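Local structure of 2-hydroxychromene-2-carboxylate isomerase (Pseudomonas putida, 2IMF) at residues A[55-58]-A[59-63]. The protein catalyses the reversible glutathione-dependent isomerisation of 2-hydroxychromene-2-carboxylate to trans-o-hydroxybenzylidenepyruvate in bacterial naphthalene degradation. Numbering follows the deposited sequence.
Sequences DLKV and KLDYL. With GSH (glutathione), chain E.
Lys57 and Asp61, one helical turn apart, are joined twice. Asp61 N donates to Lys57 O at 2.8 Å, and Lys57 NZ forms a salt bridge with Asp61 OD2 at 3.2 Å. The ammonium uses the syn lone pair of OD2, on the side of the other carboxylate oxygen. Lys57 starts with CG anti to its backbone N (chi1 -161°) and bends at the last torsion, which brings NZ towards OD2 of Asp61, close to the plane of the carboxylate. CE of Lys57 also lies 3.3 Å from OD2 of Asp61.

One residue earlier, Leu56 fills the N-cap position. Leu56 O accepts a nearly straight bond from Leu60 N at 2.8 Å (176° at the hydrogen). Two residues further on, the bond from Tyr62 N to Val58 O is weak at 3.4 Å.

Lys59 leaves on another side of the helix. Lys59 CB lies 4.2 Å from Leu56 CB, and its chain is extended beyond CG. This reach brings Lys59 NZ to 2.8 Å from O31 of glutathione, where it forms a hydrogen bond. The pairing of Lys59 NZ with the glutathione carboxylate probably stabilises both charges. Asn53 OD1 accepts a second hydrogen bond from NZ and so helps to position it.

Asp182 and Trp179 of the second subunit also bind this glutathione. Tyr62 OH bonds to the backbone N of that Trp179. Leu60 touches the bound substrate analogue. The arrangement is the N-terminal turn of an alpha-helix, here at the dimer interface of a kappa-class glutathione transferase, between a glutathione site and a substrate pocket.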
loop_
_atom_site.group_PDB
_atom_site.type_symbol
_atom_site.label_atom_id
_atom_site.label_comp_id
_atom_site.label_asym_id
_atom_site.label_seq_id
_atom_site.Cartn_x
_atom_site.Cartn_y
_atom_site.Cartn_z
ATOM N N ASP A 55 8.045 1.083 -13.925
ATOM C CA ASP A 55 8.034 1.623 -15.295
ATOM C C ASP A 55 6.994 2.727 -15.495
ATOM O O ASP A 55 6.775 3.169 -16.618
ATOM C CB ASP A 55 7.886 0.442 -16.253
ATOM C CG ASP A 55 9.110 -0.492 -16.184
ATOM O OD1 ASP A 55 10.271 0.003 -16.217
ATOM O OD2 ASP A 55 8.935 -1.706 -16.025
ATOM N N LEU A 56 6.389 3.213 -14.398
ATOM C CA LEU A 56 5.374 4.286 -14.464
ATOM C C LEU A 56 5.912 5.507 -13.747
ATOM O O LEU A 56 5.829 5.578 -12.535
ATOM C CB LEU A 56 4.069 3.839 -13.792
ATOM C CG LEU A 56 3.429 2.573 -14.394
ATOM C CD1 LEU A 56 2.231 2.094 -13.569
ATOM C CD2 LEU A 56 2.998 2.949 -15.773
ATOM N N LYS A 57 6.499 6.451 -14.481
ATOM C CA LYS A 57 7.326 7.468 -13.883
ATOM C C LYS A 57 6.598 8.268 -12.832
ATOM O O LYS A 57 7.139 8.533 -11.770
ATOM C CB LYS A 57 7.815 8.434 -14.984
ATOM C CG LYS A 57 9.026 9.187 -14.476
ATOM C CD LYS A 57 9.184 10.569 -15.073
ATOM C CE LYS A 57 10.077 11.403 -14.151
ATOM N NZ LYS A 57 9.540 12.788 -14.005
ATOM N N VAL A 58 5.374 8.720 -13.133
ATOM C CA VAL A 58 4.671 9.534 -12.154
ATOM C C VAL A 58 4.432 8.781 -10.845
ATOM O O VAL A 58 4.614 9.343 -9.765
ATOM C CB VAL A 58 3.348 10.042 -12.677
ATOM C CG1 VAL A 58 2.446 10.672 -11.593
ATOM C CG2 VAL A 58 3.628 11.106 -13.711
ATOM N N LYS A 59 4.060 7.517 -10.907
ATOM C CA LYS A 59 3.886 6.719 -9.643
ATOM C C LYS A 59 5.237 6.419 -8.959
ATOM O O LYS A 59 5.354 6.500 -7.724
ATOM C CB LYS A 59 3.150 5.407 -10.026
ATOM C CG LYS A 59 2.709 4.628 -8.772
ATOM C CD LYS A 59 1.690 3.567 -9.079
ATOM C CE LYS A 59 1.461 2.735 -7.809
ATOM N NZ LYS A 59 0.580 1.529 -8.222
ATOM N N LEU A 60 6.248 6.051 -9.768
ATOM C CA LEU A 60 7.574 5.832 -9.190
ATOM C C LEU A 60 8.129 7.053 -8.487
ATOM O O LEU A 60 8.726 6.997 -7.368
ATOM C CB LEU A 60 8.565 5.359 -10.226
ATOM C CG LEU A 60 9.970 5.023 -9.737
ATOM C CD1 LEU A 60 9.911 3.879 -8.680
ATOM C CD2 LEU A 60 10.817 4.553 -10.949
ATOM N N ASP A 61 7.879 8.225 -9.072
ATOM C CA ASP A 61 8.312 9.444 -8.415
ATOM C C ASP A 61 7.721 9.578 -7.013
ATOM O O ASP A 61 8.388 9.924 -6.008
ATOM C CB ASP A 61 7.932 10.686 -9.222
ATOM C CG ASP A 61 8.845 10.928 -10.420
ATOM O OD1 ASP A 61 9.881 10.306 -10.571
ATOM O OD2 ASP A 61 8.364 11.703 -11.291
ATOM N N TYR A 62 6.425 9.279 -6.882
ATOM C CA TYR A 62 5.811 9.278 -5.542
ATOM C C TYR A 62 6.356 8.123 -4.655
ATOM O O TYR A 62 6.580 8.353 -3.452
ATOM C CB TYR A 62 4.274 9.086 -5.702
ATOM C CG TYR A 62 3.622 8.733 -4.379
ATOM C CD1 TYR A 62 3.396 9.697 -3.384
ATOM C CD2 TYR A 62 3.365 7.381 -4.038
ATOM C CE1 TYR A 62 2.816 9.356 -2.174
ATOM C CE2 TYR A 62 2.846 7.069 -2.802
ATOM C CZ TYR A 62 2.544 8.044 -1.928
ATOM O OH TYR A 62 2.066 7.720 -0.693
ATOM N N LEU A 63 6.497 6.933 -5.231
ATOM C CA LEU A 63 6.977 5.823 -4.393
ATOM C C LEU A 63 8.332 6.113 -3.831
ATOM O O LEU A 63 8.663 5.733 -2.725
ATOM C CB LEU A 63 6.965 4.504 -5.165
ATOM C CG LEU A 63 5.585 4.046 -5.608
ATOM C CD1 LEU A 63 5.688 2.828 -6.533
ATOM C CD2 LEU A 63 4.766 3.707 -4.356
HETATM N N1 GSH E . -2.336 0.653 0.225
HETATM C CA1 GSH E . -3.490 1.408 -0.146
HETATM C C1 GSH E . -4.354 1.883 0.966
HETATM O O11 GSH E . -5.199 2.756 0.754
HETATM O O12 GSH E . -4.220 1.130 1.956
HETATM C CB1 GSH E . -4.018 1.073 -1.536
HETATM C CG1 GSH E . -4.833 2.143 -2.262
HETATM C CD1 GSH E . -5.276 1.644 -3.609
HETATM O OE1 GSH E . -4.927 0.421 -3.997
HETATM N N2 GSH E . -6.023 2.400 -4.377
HETATM C CA2 GSH E . -6.358 2.081 -5.759
HETATM C C2 GSH E . -5.560 2.815 -6.748
HETATM O O2 GSH E . -5.373 4.139 -6.564
HETATM C CB2 GSH E . -7.867 2.424 -5.975
HETATM S SG2 GSH E . -8.983 1.267 -5.092
HETATM N N3 GSH E . -5.013 2.200 -7.755
HETATM C CA3 GSH E . -4.048 2.915 -8.590
HETATM C C3 GSH E . -2.711 2.218 -8.482
HETATM O O31 GSH E . -1.753 2.713 -9.104
HETATM O O32 GSH E . -2.608 1.131 -7.822
#